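MIP07328p (Drosophila melanogaster, PDB 6FKK) probably acts as a chemorepellent axon guidance cue that binds semaphorin receptors, this chain carrying its extracellular sema and PSI domains. Local coordinates at residues A[276-289]-A[299-311]. Numbering follows the deposited sequence.
Sequences IVESGSKSLIYAVF and SAVCAFNVDDILA
The carbonyl oxygen of F289 accepts the amide of A300, with 2.7 Å between F289 O and A300 N, and the F289 amide returns a nearly straight bond to A300 O (178° at the hydrogen). This hydrogen-bonded pair lies near the loop end of the antiparallel beta hairpin formed by strands 282-290 and 298-305 in the sema domain, a beta-propeller fold. The pairing continues through A287 with C302 and I285 with F304, each joined by two backbone bonds. Beyond the I285-F304 pair the 299-305 strand gives way to a helix: V306 N reaches S283 O at 2.9 Å, while N305 caps the helix, its OD1 accepting from D307 N at 3.0 Å.

The two sheet faces are packed differently. On one, F289, with CG anti to its own carbonyl carbon (chi1 -64°), extends its ring along the sheet past C302 to F304. The two rings meet rim to rim, F289 CZ standing 3.7 Å from F304 CE1, and their planes are inclined at 58°. C302 SG, disulfide-bonded to C257, lies obliquely beside the F289 ring. A serine in place of F289 would probably leave the F304 rim and C302 CB without their aromatic neighbour and open a gap beside C302. Farther along this face, I285 CG1 packs 4.0 Å from V306 CG2, tying the strand to the helix start.

On the other face, V288 and V301 touch through their CG2 methyls, and Y286 OH is hydrogen-bonded to D404 OD2 of strand 402-410, in a neighbouring sheet. A CH-pi contact puts A303 CB over one face of the Y286 ring, 4.1 Å from its centroid.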
# COMPACT_ATOMS: atom_id res chain seq x y z
N ILE A 276 7.43 -3.09 2.24
CA ILE A 276 7.91 -4.42 2.58
C ILE A 276 8.31 -4.45 4.04
O ILE A 276 9.13 -3.64 4.50
CB ILE A 276 9.07 -4.84 1.67
CG1 ILE A 276 8.57 -5.06 0.24
CG2 ILE A 276 9.72 -6.11 2.19
CD1 ILE A 276 9.62 -5.65 -0.68
N VAL A 277 7.72 -5.37 4.79
CA VAL A 277 7.97 -5.53 6.22
C VAL A 277 8.92 -6.70 6.43
O VAL A 277 8.78 -7.75 5.80
CB VAL A 277 6.65 -5.73 6.99
CG1 VAL A 277 6.92 -6.15 8.42
CG2 VAL A 277 5.82 -4.46 6.95
N GLU A 278 9.91 -6.51 7.31
CA GLU A 278 10.88 -7.55 7.63
C GLU A 278 10.48 -8.19 8.96
O GLU A 278 10.75 -7.64 10.03
CB GLU A 278 12.29 -6.98 7.68
CG GLU A 278 12.78 -6.42 6.35
CD GLU A 278 12.96 -7.49 5.29
OE1 GLU A 278 13.11 -8.68 5.64
OE2 GLU A 278 12.95 -7.14 4.09
N SER A 279 9.82 -9.34 8.88
CA SER A 279 9.40 -10.10 10.06
C SER A 279 10.27 -11.35 10.13
O SER A 279 9.96 -12.37 9.50
CB SER A 279 7.91 -10.44 10.01
OG SER A 279 7.10 -9.28 9.88
N GLY A 280 11.36 -11.26 10.88
CA GLY A 280 12.29 -12.38 10.94
C GLY A 280 12.97 -12.59 9.61
O GLY A 280 13.42 -11.65 8.95
N SER A 281 13.05 -13.85 9.20
CA SER A 281 13.67 -14.21 7.93
C SER A 281 12.74 -14.01 6.74
O SER A 281 13.13 -14.32 5.61
CB SER A 281 14.15 -15.66 7.96
OG SER A 281 13.06 -16.55 8.12
N LYS A 282 11.53 -13.50 6.96
CA LYS A 282 10.52 -13.40 5.92
C LYS A 282 10.22 -11.94 5.60
O LYS A 282 10.09 -11.11 6.51
CB LYS A 282 9.24 -14.12 6.35
CG LYS A 282 9.47 -15.55 6.81
CD LYS A 282 8.17 -16.25 7.15
CE LYS A 282 8.42 -17.67 7.62
NZ LYS A 282 9.23 -18.43 6.63
N SER A 283 10.12 -11.64 4.31
CA SER A 283 9.75 -10.32 3.83
C SER A 283 8.27 -10.33 3.47
O SER A 283 7.84 -11.12 2.62
CB SER A 283 10.60 -9.92 2.62
OG SER A 283 11.98 -10.09 2.88
N LEU A 284 7.50 -9.46 4.11
CA LEU A 284 6.04 -9.48 4.01
C LEU A 284 5.52 -8.18 3.43
O LEU A 284 6.13 -7.11 3.57
CB LEU A 284 5.40 -9.71 5.39
CG LEU A 284 5.00 -11.14 5.76
CD1 LEU A 284 6.12 -12.13 5.49
CD2 LEU A 284 4.57 -11.19 7.22
N ILE A 285 4.37 -8.28 2.76
CA ILE A 285 3.62 -7.13 2.28
C ILE A 285 2.18 -7.29 2.76
O ILE A 285 1.51 -8.26 2.40
CB ILE A 285 3.66 -7.00 0.75
CG1 ILE A 285 5.06 -6.62 0.27
CG2 ILE A 285 2.64 -5.96 0.28
CD1 ILE A 285 5.15 -6.37 -1.22
N TYR A 286 1.73 -6.36 3.60
CA TYR A 286 0.36 -6.38 4.10
C TYR A 286 -0.53 -5.53 3.19
O TYR A 286 -0.16 -4.43 2.79
CB TYR A 286 0.30 -5.85 5.53
CG TYR A 286 1.04 -6.71 6.54
CD1 TYR A 286 2.41 -6.60 6.71
CD2 TYR A 286 0.35 -7.62 7.33
CE1 TYR A 286 3.08 -7.37 7.63
CE2 TYR A 286 1.02 -8.40 8.26
CZ TYR A 286 2.38 -8.27 8.40
OH TYR A 286 3.04 -9.05 9.32
N ALA A 287 -1.71 -6.06 2.88
CA ALA A 287 -2.63 -5.40 1.97
C ALA A 287 -4.04 -5.45 2.52
O ALA A 287 -4.39 -6.34 3.30
CB ALA A 287 -2.59 -6.03 0.57
N VAL A 288 -4.85 -4.49 2.09
CA VAL A 288 -6.25 -4.37 2.48
C VAL A 288 -7.12 -4.68 1.27
O VAL A 288 -6.92 -4.11 0.19
CB VAL A 288 -6.56 -2.98 3.04
CG1 VAL A 288 -8.06 -2.79 3.19
CG2 VAL A 288 -5.86 -2.79 4.38
N PHE A 289 -8.09 -5.57 1.45
CA PHE A 289 -8.99 -5.98 0.39
C PHE A 289 -10.44 -5.76 0.81
O PHE A 289 -10.79 -5.93 1.98
CB PHE A 289 -8.80 -7.46 0.03
CG PHE A 289 -7.45 -7.79 -0.53
CD1 PHE A 289 -6.35 -7.95 0.31
CD2 PHE A 289 -7.27 -7.98 -1.89
CE1 PHE A 289 -5.11 -8.26 -0.20
CE2 PHE A 289 -6.03 -8.29 -2.41
CZ PHE A 289 -4.95 -8.43 -1.56
N SER A 299 -14.53 -6.48 4.29
CA SER A 299 -13.15 -6.02 4.22
C SER A 299 -12.25 -7.07 4.85
O SER A 299 -12.68 -7.84 5.72
CB SER A 299 -12.96 -4.68 4.93
OG SER A 299 -13.87 -3.72 4.43
N ALA A 300 -10.99 -7.09 4.41
CA ALA A 300 -10.05 -8.07 4.93
C ALA A 300 -8.63 -7.54 4.82
O ALA A 300 -8.33 -6.69 3.97
CB ALA A 300 -10.16 -9.41 4.19
N VAL A 301 -7.77 -8.05 5.69
CA VAL A 301 -6.34 -7.77 5.65
C VAL A 301 -5.62 -9.08 5.37
O VAL A 301 -5.76 -10.05 6.13
CB VAL A 301 -5.83 -7.15 6.96
CG1 VAL A 301 -4.32 -7.05 6.94
CG2 VAL A 301 -6.45 -5.78 7.17
N CYS A 302 -4.86 -9.12 4.28
CA CYS A 302 -4.04 -10.26 3.94
C CYS A 302 -2.58 -9.84 3.87
O CYS A 302 -2.26 -8.70 3.52
CB CYS A 302 -4.45 -10.90 2.60
SG CYS A 302 -5.86 -12.03 2.68
N ALA A 303 -1.70 -10.78 4.20
CA ALA A 303 -0.26 -10.59 4.09
C ALA A 303 0.29 -11.57 3.07
O ALA A 303 -0.16 -12.72 3.00
CB ALA A 303 0.44 -10.79 5.44
N PHE A 304 1.25 -11.12 2.28
CA PHE A 304 1.84 -11.93 1.23
C PHE A 304 3.35 -11.97 1.39
O PHE A 304 3.98 -10.95 1.68
CB PHE A 304 1.48 -11.40 -0.15
CG PHE A 304 0.01 -11.49 -0.47
CD1 PHE A 304 -0.85 -10.45 -0.13
CD2 PHE A 304 -0.51 -12.61 -1.09
CE1 PHE A 304 -2.19 -10.53 -0.42
CE2 PHE A 304 -1.85 -12.69 -1.38
CZ PHE A 304 -2.70 -11.65 -1.05
N ASN A 305 3.93 -13.16 1.21
CA ASN A 305 5.37 -13.32 1.28
C ASN A 305 5.99 -12.92 -0.05
O ASN A 305 5.56 -13.39 -1.11
CB ASN A 305 5.73 -14.77 1.63
CG ASN A 305 7.18 -14.94 2.06
OD1 ASN A 305 8.07 -14.23 1.59
ND2 ASN A 305 7.42 -15.90 2.95
N VAL A 306 7.00 -12.05 0.00
CA VAL A 306 7.65 -11.58 -1.22
C VAL A 306 8.28 -12.73 -1.98
O VAL A 306 8.32 -12.72 -3.22
CB VAL A 306 8.68 -10.48 -0.88
CG1 VAL A 306 9.38 -9.98 -2.14
CG2 VAL A 306 8.00 -9.33 -0.16
N ASP A 307 8.77 -13.75 -1.27
CA ASP A 307 9.31 -14.92 -1.94
C ASP A 307 8.22 -15.72 -2.64
O ASP A 307 8.49 -16.38 -3.65
CB ASP A 307 10.06 -15.80 -0.93
CG ASP A 307 11.25 -15.08 -0.31
OD1 ASP A 307 11.98 -14.38 -1.04
OD2 ASP A 307 11.46 -15.23 0.92
N ASP A 308 6.99 -15.68 -2.12
CA ASP A 308 5.87 -16.33 -2.80
C ASP A 308 5.39 -15.53 -4.00
O ASP A 308 4.95 -16.11 -5.00
CB ASP A 308 4.71 -16.55 -1.83
CG ASP A 308 4.97 -17.69 -0.86
OD1 ASP A 308 5.78 -18.58 -1.19
OD2 ASP A 308 4.36 -17.70 0.23
N ILE A 309 5.47 -14.20 -3.93
CA ILE A 309 5.10 -13.37 -5.08
C ILE A 309 6.06 -13.63 -6.23
O ILE A 309 5.64 -13.88 -7.37
CB ILE A 309 5.08 -11.88 -4.68
CG1 ILE A 309 4.02 -11.64 -3.61
CG2 ILE A 309 4.83 -11.02 -5.90
CD1 ILE A 309 3.95 -10.20 -3.15
N LEU A 310 7.36 -13.58 -5.95
CA LEU A 310 8.35 -13.79 -7.00
C LEU A 310 8.32 -15.22 -7.53
O LEU A 310 8.71 -15.47 -8.68
CB LEU A 310 9.75 -13.44 -6.48
CG LEU A 310 9.95 -11.99 -6.05
CD1 LEU A 310 11.33 -11.79 -5.45
CD2 LEU A 310 9.76 -11.07 -7.24
N ALA A 311 7.85 -16.17 -6.71
CA ALA A 311 7.81 -17.56 -7.15
C ALA A 311 6.68 -17.81 -8.14
O ALA A 311 6.78 -18.72 -8.97
CB ALA A 311 7.67 -18.48 -5.94